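PDB 4L8N: PDZ domain protein, which is of unknown function but binds magnesium and carries PDZ domains, consistent with peptide or protein recognition, around a DUF4136 domain. Local coordinates for residues A[364-376]-A[388-402]. Residues are numbered along the deposited sequence; the frame is centred on the assembly and turned at random.
Sequences FITNTMQYRDPKT and MFWDVFKYPQIADAS. With EOH (ethanol), chain B.
Arg372 and Trp390 form a single beta bridge, and their side chains stack in a cation-pi pair. Helix 354-367 and the later strands 429-435 and 438-456 are consistent with the C-terminal PDZ domain; the bridge and helix 395-402 lie in the long connection between them. Hydrogen bonds from Asp391 N to Tyr371 O and from Asp373 N to Phe389 O (both 2.8 Å) flank the bridge.

The tight part lies around the indole. The Arg372 guanidinium lies flat over one face of Trp390, planes 18° apart and CZ 3.8 Å from the six-membered ring centroid. A bend at chi2 (-107°) turns the arginine chain over the ring. Its NH1 donates to Met388 O at 2.8 Å, and its NH2 reaches Met116 O. Ile398 CG2 covers the opposite face of the indole, whose NE1 bonds to Tyr117 O. Thr368 OG1 lies at the indole edge, 3.3 Å from Trp390 CH2, and Phe364 CZ meets the same ring obliquely. An alanine in place of Arg372 would probably uncover that indole face and leave Met388 O without its guanidinium donor.

Tyr371 packs against helix 395-402. Gln397 CB sits over one ring face in a CH-pi contact, and Gln370 CG covers the other.

The outer side is looser and more polar. Lys394, the N-cap residue of helix 395-402, extends past Tyr371 and its NZ donates to Gln370 O at 3.0 Å. One water links this NZ to Arg372 O, and another bridges Asp373 OD2 and Trp390 O. Thr376 OG1 accepts from Phe389 N at 3.0 Å and donates to Asp373 O.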
# COMPACT_ATOMS: atom_id res chain seq x y z
N PHE A 364 -14.07 -21.24 38.27
CA PHE A 364 -12.69 -20.83 38.56
C PHE A 364 -12.29 -19.57 37.77
O PHE A 364 -11.59 -18.71 38.31
CB PHE A 364 -11.67 -21.97 38.26
CG PHE A 364 -10.22 -21.56 38.13
CD1 PHE A 364 -9.45 -21.31 39.26
CD2 PHE A 364 -9.63 -21.40 36.88
CE1 PHE A 364 -8.12 -20.89 39.15
CE2 PHE A 364 -8.29 -20.99 36.77
CZ PHE A 364 -7.55 -20.75 37.90
N ILE A 365 -12.68 -19.48 36.50
CA ILE A 365 -12.30 -18.33 35.68
C ILE A 365 -12.99 -17.09 36.19
O ILE A 365 -12.36 -16.04 36.26
CB ILE A 365 -12.57 -18.60 34.19
CG1 ILE A 365 -11.63 -19.72 33.70
CG2 ILE A 365 -12.38 -17.34 33.35
CD1 ILE A 365 -12.24 -20.55 32.76
N THR A 366 -14.26 -17.23 36.59
CA THR A 366 -15.14 -16.20 37.13
C THR A 366 -14.51 -15.62 38.41
O THR A 366 -14.28 -14.42 38.51
CB THR A 366 -16.54 -16.86 37.38
OG1 THR A 366 -17.24 -16.98 36.14
CG2 THR A 366 -17.40 -16.09 38.40
N ASN A 367 -14.24 -16.52 39.37
CA ASN A 367 -13.74 -16.24 40.70
C ASN A 367 -12.27 -15.80 40.76
O ASN A 367 -11.83 -15.34 41.82
CB ASN A 367 -13.97 -17.47 41.58
CG ASN A 367 -15.43 -17.77 41.86
OD1 ASN A 367 -16.31 -16.89 41.79
ND2 ASN A 367 -15.74 -19.01 42.18
N THR A 368 -11.51 -15.89 39.63
CA THR A 368 -10.11 -15.46 39.60
C THR A 368 -9.88 -14.32 38.61
O THR A 368 -8.73 -13.92 38.42
CB THR A 368 -9.15 -16.63 39.34
OG1 THR A 368 -9.41 -17.20 38.05
CG2 THR A 368 -9.21 -17.68 40.41
N MSE A 369 -10.97 -13.75 38.02
CA MSE A 369 -10.87 -12.60 37.08
C MSE A 369 -10.14 -11.40 37.72
O MSE A 369 -9.50 -10.61 37.03
CB MSE A 369 -12.26 -12.14 36.61
CG MSE A 369 -12.92 -13.06 35.60
SE MSE A 369 -11.84 -13.47 34.05
CE MSE A 369 -12.00 -11.81 33.12
N GLN A 370 -10.27 -11.29 39.05
CA GLN A 370 -9.66 -10.30 39.94
C GLN A 370 -8.12 -10.40 39.99
O GLN A 370 -7.46 -9.41 40.32
CB GLN A 370 -10.22 -10.45 41.36
CG GLN A 370 -10.43 -11.90 41.81
CD GLN A 370 -10.76 -12.01 43.28
OE1 GLN A 370 -10.44 -11.12 44.10
NE2 GLN A 370 -11.36 -13.13 43.66
N TYR A 371 -7.57 -11.59 39.66
CA TYR A 371 -6.13 -11.85 39.70
C TYR A 371 -5.45 -11.76 38.32
O TYR A 371 -4.26 -12.03 38.21
CB TYR A 371 -5.84 -13.22 40.30
CG TYR A 371 -6.48 -13.52 41.64
CD1 TYR A 371 -6.48 -12.57 42.66
CD2 TYR A 371 -6.99 -14.78 41.93
CE1 TYR A 371 -7.04 -12.85 43.91
CE2 TYR A 371 -7.54 -15.08 43.17
CZ TYR A 371 -7.57 -14.11 44.16
OH TYR A 371 -8.11 -14.41 45.39
N ARG A 372 -6.20 -11.36 37.29
CA ARG A 372 -5.72 -11.17 35.93
C ARG A 372 -5.12 -9.77 35.78
O ARG A 372 -5.51 -8.87 36.52
CB ARG A 372 -6.88 -11.35 34.94
CG ARG A 372 -7.55 -12.71 35.00
CD ARG A 372 -7.17 -13.52 33.80
NE ARG A 372 -7.71 -14.87 33.87
CZ ARG A 372 -7.12 -15.93 33.33
NH1 ARG A 372 -5.97 -15.80 32.68
NH2 ARG A 372 -7.66 -17.14 33.45
N ASP A 373 -4.20 -9.57 34.80
CA ASP A 373 -3.56 -8.28 34.57
C ASP A 373 -4.16 -7.62 33.31
O ASP A 373 -3.88 -8.04 32.17
CB ASP A 373 -2.03 -8.44 34.46
CG ASP A 373 -1.20 -7.17 34.30
OD1 ASP A 373 -1.79 -6.06 34.31
OD2 ASP A 373 0.03 -7.28 34.15
N PRO A 374 -4.98 -6.56 33.51
CA PRO A 374 -5.65 -5.91 32.37
C PRO A 374 -4.72 -5.18 31.41
O PRO A 374 -5.12 -4.95 30.28
CB PRO A 374 -6.65 -4.94 33.01
CG PRO A 374 -6.15 -4.72 34.39
CD PRO A 374 -5.42 -5.96 34.80
N LYS A 375 -3.47 -4.91 31.83
CA LYS A 375 -2.45 -4.27 30.98
C LYS A 375 -1.98 -5.21 29.87
O LYS A 375 -1.41 -4.74 28.89
CB LYS A 375 -1.23 -3.81 31.81
CG LYS A 375 -1.56 -2.73 32.86
CD LYS A 375 -0.37 -2.31 33.77
CE LYS A 375 0.07 -3.33 34.82
NZ LYS A 375 -0.99 -3.65 35.81
N THR A 376 -2.25 -6.52 30.01
CA THR A 376 -1.86 -7.60 29.08
C THR A 376 -3.01 -8.05 28.15
O THR A 376 -2.76 -8.88 27.28
CB THR A 376 -1.35 -8.83 29.85
OG1 THR A 376 -2.44 -9.40 30.58
CG2 THR A 376 -0.22 -8.50 30.78
N MSE A 388 -6.18 -12.35 29.19
CA MSE A 388 -5.26 -11.67 30.09
C MSE A 388 -4.37 -12.68 30.78
O MSE A 388 -4.83 -13.77 31.14
CB MSE A 388 -6.02 -10.86 31.16
CG MSE A 388 -6.78 -9.66 30.58
SE MSE A 388 -7.82 -8.72 31.90
CE MSE A 388 -9.13 -9.97 32.24
N PHE A 389 -3.10 -12.31 30.99
CA PHE A 389 -2.23 -13.17 31.77
C PHE A 389 -2.53 -12.91 33.24
O PHE A 389 -3.23 -11.93 33.58
CB PHE A 389 -0.74 -12.94 31.45
CG PHE A 389 -0.43 -13.06 29.98
CD1 PHE A 389 -0.87 -14.15 29.25
CD2 PHE A 389 0.32 -12.10 29.34
CE1 PHE A 389 -0.59 -14.26 27.89
CE2 PHE A 389 0.62 -12.21 27.98
CZ PHE A 389 0.16 -13.30 27.27
N TRP A 390 -1.99 -13.76 34.10
CA TRP A 390 -2.14 -13.58 35.53
C TRP A 390 -1.29 -12.40 35.98
O TRP A 390 -0.27 -12.08 35.37
CB TRP A 390 -1.69 -14.86 36.26
CG TRP A 390 -2.50 -16.09 35.95
CD1 TRP A 390 -2.05 -17.24 35.38
CD2 TRP A 390 -3.88 -16.30 36.26
NE1 TRP A 390 -3.07 -18.16 35.32
CE2 TRP A 390 -4.21 -17.61 35.84
CE3 TRP A 390 -4.88 -15.51 36.87
CZ2 TRP A 390 -5.49 -18.16 36.03
CZ3 TRP A 390 -6.14 -16.05 37.04
CH2 TRP A 390 -6.44 -17.36 36.62
N ASP A 391 -1.72 -11.74 37.04
CA ASP A 391 -0.97 -10.64 37.59
C ASP A 391 0.18 -11.27 38.38
O ASP A 391 -0.06 -12.15 39.21
CB ASP A 391 -1.91 -9.78 38.46
CG ASP A 391 -1.30 -8.56 39.13
OD1 ASP A 391 -0.36 -8.73 39.93
OD2 ASP A 391 -1.86 -7.45 38.97
N VAL A 392 1.41 -10.84 38.08
CA VAL A 392 2.64 -11.35 38.68
C VAL A 392 2.67 -11.20 40.23
O VAL A 392 3.35 -11.99 40.88
CB VAL A 392 3.90 -10.74 38.02
CG1 VAL A 392 5.15 -11.49 38.46
CG2 VAL A 392 3.78 -10.79 36.50
N PHE A 393 1.91 -10.28 40.83
CA PHE A 393 1.93 -10.12 42.30
C PHE A 393 0.81 -10.96 42.99
O PHE A 393 0.68 -10.93 44.22
CB PHE A 393 1.83 -8.63 42.70
CG PHE A 393 2.86 -7.78 41.97
CD1 PHE A 393 4.20 -7.83 42.33
CD2 PHE A 393 2.50 -7.03 40.86
CE1 PHE A 393 5.17 -7.12 41.59
CE2 PHE A 393 3.46 -6.32 40.12
CZ PHE A 393 4.79 -6.37 40.50
N LYS A 394 0.06 -11.75 42.21
CA LYS A 394 -1.06 -12.52 42.75
C LYS A 394 -0.95 -14.04 42.53
O LYS A 394 -1.93 -14.74 42.79
CB LYS A 394 -2.37 -11.99 42.15
CG LYS A 394 -2.84 -10.70 42.80
CD LYS A 394 -3.66 -9.88 41.84
CE LYS A 394 -4.11 -8.56 42.43
NZ LYS A 394 -5.16 -7.92 41.60
N TYR A 395 0.25 -14.57 42.15
CA TYR A 395 0.48 -16.01 41.90
C TYR A 395 0.12 -16.90 43.09
O TYR A 395 -0.54 -17.92 42.86
CB TYR A 395 1.93 -16.32 41.48
CG TYR A 395 2.28 -16.00 40.04
CD1 TYR A 395 1.46 -15.18 39.27
CD2 TYR A 395 3.47 -16.47 39.48
CE1 TYR A 395 1.79 -14.87 37.94
CE2 TYR A 395 3.83 -16.12 38.17
CZ TYR A 395 2.99 -15.32 37.41
OH TYR A 395 3.35 -14.99 36.13
N PRO A 396 0.49 -16.55 44.35
CA PRO A 396 0.12 -17.41 45.48
C PRO A 396 -1.39 -17.59 45.62
O PRO A 396 -1.84 -18.71 45.89
CB PRO A 396 0.71 -16.67 46.69
CG PRO A 396 1.84 -15.88 46.12
CD PRO A 396 1.31 -15.41 44.82
N GLN A 397 -2.17 -16.52 45.38
CA GLN A 397 -3.64 -16.51 45.46
C GLN A 397 -4.28 -17.30 44.30
O GLN A 397 -5.29 -17.96 44.51
CB GLN A 397 -4.16 -15.07 45.50
CG GLN A 397 -3.66 -14.28 46.71
CD GLN A 397 -2.53 -13.32 46.37
OE1 GLN A 397 -1.35 -13.69 46.31
NE2 GLN A 397 -2.87 -12.06 46.15
N ILE A 398 -3.68 -17.25 43.09
CA ILE A 398 -4.14 -18.00 41.91
C ILE A 398 -3.88 -19.48 42.16
O ILE A 398 -4.80 -20.28 41.97
CB ILE A 398 -3.45 -17.51 40.60
CG1 ILE A 398 -3.69 -16.01 40.35
CG2 ILE A 398 -3.85 -18.37 39.37
CD1 ILE A 398 -2.58 -15.37 39.68
N ALA A 399 -2.66 -19.84 42.62
CA ALA A 399 -2.32 -21.23 42.92
C ALA A 399 -3.32 -21.83 43.93
O ALA A 399 -3.82 -22.92 43.67
CB ALA A 399 -0.89 -21.33 43.44
N ASP A 400 -3.68 -21.08 45.01
CA ASP A 400 -4.64 -21.56 46.00
C ASP A 400 -6.03 -21.74 45.38
O ASP A 400 -6.62 -22.80 45.54
CB ASP A 400 -4.72 -20.63 47.25
CG ASP A 400 -3.46 -20.51 48.11
OD1 ASP A 400 -2.56 -21.40 47.98
OD2 ASP A 400 -3.36 -19.54 48.90
N ALA A 401 -6.54 -20.73 44.66
CA ALA A 401 -7.84 -20.81 44.00
C ALA A 401 -7.88 -21.96 42.98
O ALA A 401 -8.84 -22.72 42.98
CB ALA A 401 -8.17 -19.50 43.32
N SER A 402 -6.81 -22.14 42.18
CA SER A 402 -6.71 -23.19 41.16
C SER A 402 -6.82 -24.60 41.73
O SER A 402 -7.18 -25.51 40.98
CB SER A 402 -5.39 -23.07 40.41
OG SER A 402 -4.31 -23.68 41.10
C1 EOH B . -11.12 -7.30 35.42
C2 EOH B . -11.81 -7.19 36.79
O EOH B . -9.80 -7.70 35.70
O HOH W 1 -5.27 -7.68 38.96
O HOH W 2 0.74 -10.19 33.65